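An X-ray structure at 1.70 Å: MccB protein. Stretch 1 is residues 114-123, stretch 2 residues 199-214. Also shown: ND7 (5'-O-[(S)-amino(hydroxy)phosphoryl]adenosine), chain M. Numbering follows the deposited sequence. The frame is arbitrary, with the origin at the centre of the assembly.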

# COMPACT_ATOMS: atom_id res chain seq x y z
N LYS A 114 -7.94 -10.80 7.21
CA LYS A 114 -8.39 -12.19 7.03
C LYS A 114 -9.74 -12.24 6.31
O LYS A 114 -9.98 -13.18 5.55
N ASN A 115 -10.64 -11.29 6.58
CA ASN A 115 -12.02 -11.33 6.07
C ASN A 115 -12.13 -10.68 4.68
O ASN A 115 -13.20 -10.70 4.07
N ALA A 116 -11.03 -10.10 4.18
CA ALA A 116 -11.00 -9.35 2.94
C ALA A 116 -10.78 -10.24 1.71
O ALA A 116 -10.18 -11.32 1.79
N LYS A 117 -11.28 -9.74 0.58
CA LYS A 117 -11.07 -10.30 -0.74
C LYS A 117 -10.47 -9.24 -1.64
O LYS A 117 -11.00 -8.10 -1.77
N VAL A 118 -9.35 -9.58 -2.29
CA VAL A 118 -8.71 -8.66 -3.19
C VAL A 118 -8.58 -9.31 -4.58
O VAL A 118 -8.18 -10.47 -4.67
N VAL A 119 -8.82 -8.52 -5.64
CA VAL A 119 -8.62 -8.90 -7.03
C VAL A 119 -7.29 -8.29 -7.49
O VAL A 119 -7.05 -7.12 -7.30
N ILE A 120 -6.43 -9.13 -8.05
CA ILE A 120 -5.24 -8.67 -8.76
C ILE A 120 -5.53 -8.77 -10.27
O ILE A 120 -5.51 -9.88 -10.86
N LEU A 121 -5.78 -7.62 -10.88
CA LEU A 121 -6.07 -7.55 -12.31
C LEU A 121 -4.75 -7.23 -13.02
O LEU A 121 -4.32 -6.07 -13.07
N GLY A 122 -4.10 -8.30 -13.51
CA GLY A 122 -2.78 -8.21 -14.09
C GLY A 122 -1.76 -8.78 -13.14
O GLY A 122 -1.54 -8.23 -12.07
N CYS A 123 -1.08 -9.83 -13.62
CA CYS A 123 -0.15 -10.69 -12.86
C CYS A 123 1.27 -10.61 -13.42
O CYS A 123 2.02 -11.58 -13.41
N ASP A 199 -15.93 -6.84 -20.95
CA ASP A 199 -15.27 -7.93 -20.25
C ASP A 199 -15.12 -7.67 -18.73
O ASP A 199 -14.91 -8.58 -17.99
N LEU A 200 -15.21 -6.41 -18.29
CA LEU A 200 -15.10 -6.08 -16.85
C LEU A 200 -16.26 -6.66 -16.03
O LEU A 200 -16.10 -6.90 -14.84
N HIS A 201 -17.38 -6.99 -16.70
CA HIS A 201 -18.47 -7.70 -16.04
C HIS A 201 -18.03 -9.09 -15.55
O HIS A 201 -18.74 -9.66 -14.71
N LYS A 202 -16.93 -9.65 -16.08
CA LYS A 202 -16.45 -10.98 -15.70
C LYS A 202 -15.54 -10.91 -14.46
O LYS A 202 -15.09 -11.94 -13.95
N VAL A 203 -15.22 -9.69 -13.99
CA VAL A 203 -14.33 -9.53 -12.86
C VAL A 203 -15.16 -9.46 -11.58
O VAL A 203 -16.02 -8.58 -11.45
N PRO A 204 -14.93 -10.36 -10.60
CA PRO A 204 -15.75 -10.40 -9.39
C PRO A 204 -15.62 -9.14 -8.54
O PRO A 204 -14.60 -8.47 -8.57
N GLU A 205 -16.71 -8.79 -7.85
CA GLU A 205 -16.72 -7.81 -6.79
C GLU A 205 -15.71 -8.25 -5.72
O GLU A 205 -15.49 -9.44 -5.53
N ALA A 206 -15.10 -7.27 -5.04
CA ALA A 206 -14.17 -7.54 -3.97
C ALA A 206 -14.06 -6.30 -3.08
O ALA A 206 -14.59 -5.24 -3.41
N ASP A 207 -13.31 -6.42 -1.98
CA ASP A 207 -13.08 -5.27 -1.10
C ASP A 207 -12.37 -4.16 -1.87
O ASP A 207 -12.65 -2.98 -1.62
N ILE A 208 -11.43 -4.54 -2.76
CA ILE A 208 -10.68 -3.62 -3.62
C ILE A 208 -10.11 -4.41 -4.80
O ILE A 208 -9.77 -5.62 -4.67
N TRP A 209 -10.05 -3.75 -5.96
CA TRP A 209 -9.30 -4.21 -7.09
C TRP A 209 -7.93 -3.53 -7.10
O TRP A 209 -7.82 -2.28 -7.08
N VAL A 210 -6.90 -4.36 -7.33
CA VAL A 210 -5.61 -3.88 -7.66
C VAL A 210 -5.52 -3.89 -9.18
O VAL A 210 -5.51 -4.96 -9.78
N VAL A 211 -5.38 -2.71 -9.77
CA VAL A 211 -5.40 -2.57 -11.21
C VAL A 211 -3.96 -2.45 -11.69
O VAL A 211 -3.35 -1.37 -11.63
N SER A 212 -3.43 -3.61 -12.10
CA SER A 212 -2.02 -3.81 -12.43
C SER A 212 -1.89 -4.41 -13.84
O SER A 212 -1.02 -5.25 -14.10
N ALA A 213 -2.78 -3.96 -14.74
CA ALA A 213 -2.88 -4.33 -16.14
C ALA A 213 -2.92 -3.03 -16.93
O ALA A 213 -3.43 -2.02 -16.41
N ASP A 214 -2.42 -3.06 -18.16
CA ASP A 214 -2.02 -1.85 -18.85
C ASP A 214 -2.29 -1.82 -20.36
O ASP A 214 -1.81 -0.89 -21.00

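Side-chain packing between residues 114-123 and 199-214 of MccB. Strand 117-121 and the strand that ends at 211 run parallel, their axes 4.7 Å apart at closest approach; the backbone hydrogen bonds (V119 N to I208 O, 3.2 Å; V210 N to V119 O, 2.8 Å; L121 N to V210 O, 2.9 Å; S212 N to L121 O, 2.8 Å) fix the register, and the strands' extended backbones turn alternate side chains to opposite faces of the sheet. V118, I120 and V210 share one face. V118 and V210 are both t, bringing V118 CG1 to 3.8 Å from V210 CG2; I120, m at chi1 and m at chi2, carries its CD1 to 4.0 Å from the same V210 CG2, so this methyl is touched by both neighbours. I208 (t, t) begins on this face too, and its CG2 lies 4.0 Å from V118 CG2, while the end of its longer branch leads away from stretch 1.

V119, L121, W209 and V211 occupy the other face. V119 (t) packs against several residues of stretch 2: its CG1 lies 4.0 Å from V203 CG1 and over one face of the W209 ring, and its CG2 is 3.8 Å from A206 CB. W209 is m with chi2 near 5°, an orientation in which NE1 donates to P204 O at 3.0 Å within its own stretch; the indole is thereby tied to the loop that precedes its strand, and its CD1 packs 3.7 Å from V119 CB. L121 (t, p) has the largest covered area of all these residues; its CD2 reaches 4.4 Å from L200 CD2, and its CG is 4.3 Å from A213 CB.

At the beginning of strand 117-121, D207 (m) turns its carboxylate to the backbone of K117: K117 N donates to D207 OD2 at 2.7 Å, and D207 N returns a bond to K117 O at 2.9 Å, so D207 meets both the N and the O of K117, with its carboxylate and its own backbone N. The K117 side chain extends along P204 to A206, t at chi1 and chi2 but off its wells at chi3; its CG is 4.0 Å from A206 CB and its NZ 4.1 Å from P204 CB.

At the far end, S212 is p, and its OG donates to G122 O at 2.7 Å. G122 has no side chain; a CB would clash with S212 O and A213 N, and its backbone angles by themselves call for glycine. The adenosine phosphoramidate ND7 lies here, its C4 3.6 Å from A213 CB and its O4' 3.4 Å from G122 CA. D214, p, accepts a weak hydrogen bond at OD2 from ND7 N3A, 3.2 Å away.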

# COMPACT_ATOMS: atom_id res chain seq x y z
CB LYS A 114 -8.47 -12.89 8.39
CG LYS A 114 -8.77 -14.37 8.28
CD LYS A 114 -8.86 -15.09 9.61
CE LYS A 114 -8.62 -16.58 9.49
NZ LYS A 114 -9.23 -17.34 10.61
CB ASN A 115 -13.00 -10.63 7.03
CG ASN A 115 -13.29 -11.44 8.27
OD1 ASN A 115 -12.87 -12.59 8.40
ND2 ASN A 115 -14.01 -10.85 9.21
CB ALA A 116 -9.88 -8.34 3.00
CB LYS A 117 -12.43 -10.81 -1.25
CG LYS A 117 -12.45 -11.41 -2.65
CD LYS A 117 -13.90 -11.67 -3.13
CE LYS A 117 -13.96 -12.88 -4.03
NZ LYS A 117 -15.25 -12.99 -4.76
CB VAL A 118 -7.33 -8.23 -2.65
CG1 VAL A 118 -6.59 -7.36 -3.65
CG2 VAL A 118 -7.46 -7.53 -1.29
CB VAL A 119 -9.77 -8.40 -7.93
CG1 VAL A 119 -9.42 -8.50 -9.40
CG2 VAL A 119 -11.05 -9.13 -7.63
CB ILE A 120 -4.02 -9.53 -8.37
CG1 ILE A 120 -3.89 -9.69 -6.85
CG2 ILE A 120 -2.75 -8.98 -9.00
CD1 ILE A 120 -3.41 -8.46 -6.15
CB LEU A 121 -7.17 -6.52 -12.57
CG LEU A 121 -7.56 -6.33 -14.04
CD1 LEU A 121 -7.86 -7.65 -14.74
CD2 LEU A 121 -8.74 -5.37 -14.17
CB CYS A 123 -0.64 -12.14 -12.91
SG CYS A 123 -2.12 -12.42 -11.89
CB ASP A 199 -13.91 -8.22 -20.88
CG ASP A 199 -14.05 -8.80 -22.29
OD1 ASP A 199 -15.08 -9.43 -22.56
OD2 ASP A 199 -13.14 -8.58 -23.11
CB LEU A 200 -14.98 -4.57 -16.68
CG LEU A 200 -13.64 -4.00 -17.11
CD1 LEU A 200 -13.70 -2.49 -17.28
CD2 LEU A 200 -12.55 -4.38 -16.11
CB HIS A 201 -19.70 -7.80 -16.98
CG HIS A 201 -20.29 -6.47 -17.28
ND1 HIS A 201 -20.97 -5.73 -16.34
CD2 HIS A 201 -20.27 -5.72 -18.41
CE1 HIS A 201 -21.33 -4.58 -16.86
NE2 HIS A 201 -20.94 -4.55 -18.13
CB LYS A 202 -15.66 -11.64 -16.84
CG LYS A 202 -16.50 -12.15 -18.00
CD LYS A 202 -16.41 -11.30 -19.25
CE LYS A 202 -16.91 -11.98 -20.51
NZ LYS A 202 -15.83 -12.71 -21.21
CB VAL A 203 -13.45 -8.28 -13.03
CG1 VAL A 203 -12.56 -8.07 -11.82
CG2 VAL A 203 -12.62 -8.33 -14.30
CB PRO A 204 -15.28 -11.63 -8.61
CG PRO A 204 -14.46 -12.42 -9.62
CD PRO A 204 -13.92 -11.42 -10.63
CB GLU A 205 -18.14 -7.72 -6.21
CG GLU A 205 -18.29 -6.91 -4.95
CD GLU A 205 -19.74 -6.87 -4.45
OE1 GLU A 205 -20.55 -7.73 -4.92
OE2 GLU A 205 -20.06 -5.98 -3.61
CB ALA A 206 -12.82 -7.91 -4.55
CB ASP A 207 -12.32 -5.70 0.16
CG ASP A 207 -13.19 -6.56 1.08
OD1 ASP A 207 -13.96 -5.97 1.84
OD2 ASP A 207 -13.15 -7.81 0.98
CB ILE A 208 -9.59 -2.87 -2.82
CG1 ILE A 208 -8.97 -1.78 -3.68
CG2 ILE A 208 -8.57 -3.85 -2.23
CD1 ILE A 208 -8.19 -0.73 -2.90
CB TRP A 209 -10.01 -3.85 -8.39
CG TRP A 209 -11.29 -4.59 -8.65
CD1 TRP A 209 -11.96 -5.47 -7.87
CD2 TRP A 209 -12.04 -4.46 -9.87
NE1 TRP A 209 -13.08 -5.93 -8.53
CE2 TRP A 209 -13.18 -5.28 -9.74
CE3 TRP A 209 -11.84 -3.72 -11.04
CZ2 TRP A 209 -14.10 -5.40 -10.79
CZ3 TRP A 209 -12.75 -3.84 -12.06
CH2 TRP A 209 -13.89 -4.62 -11.91
CB VAL A 210 -4.50 -4.73 -7.04
CG1 VAL A 210 -3.13 -4.29 -7.56
CG2 VAL A 210 -4.56 -4.71 -5.50
CB VAL A 211 -6.28 -1.38 -11.67
CG1 VAL A 211 -6.33 -1.31 -13.17
CG2 VAL A 211 -7.67 -1.47 -11.07
CB SER A 212 -1.31 -4.67 -11.37
OG SER A 212 -2.06 -5.81 -10.89
CB ALA A 213 -4.08 -5.20 -16.39
CB ASP A 214 -0.53 -1.63 -18.62
CG ASP A 214 0.37 -2.79 -19.03
OD1 ASP A 214 -0.15 -3.77 -19.65
OD2 ASP A 214 1.60 -2.71 -18.78
O1A ND7 M . 3.67 -5.77 -18.36
PA ND7 M . 3.59 -5.79 -16.86
O2A ND7 M . 4.82 -6.25 -16.09
N3A ND7 M . 3.24 -4.17 -16.45
O5' ND7 M . 2.39 -6.66 -16.30
C5' ND7 M . 1.08 -6.39 -16.88
C4' ND7 M . 0.26 -7.69 -16.67
C3' ND7 M . 0.78 -8.77 -17.69
O3' ND7 M . 1.04 -9.98 -17.09
C2' ND7 M . -0.38 -8.72 -18.78
O2' ND7 M . -0.60 -10.07 -19.35
C1' ND7 M . -1.48 -8.35 -18.11
O4' ND7 M . -0.97 -7.39 -16.91
N9 ND7 M . -2.45 -7.56 -18.82
C4 ND7 M . -3.78 -7.81 -18.89
C5 ND7 M . -4.34 -6.83 -19.63
N7 ND7 M . -3.36 -5.98 -20.01
C8 ND7 M . -2.23 -6.42 -19.50
N3 ND7 M . -4.53 -8.81 -18.38
C2 ND7 M . -5.81 -8.82 -18.59
N1 ND7 M . -6.39 -7.87 -19.33
C6 ND7 M . -5.70 -6.88 -19.84
N6 ND7 M . -6.36 -5.87 -20.65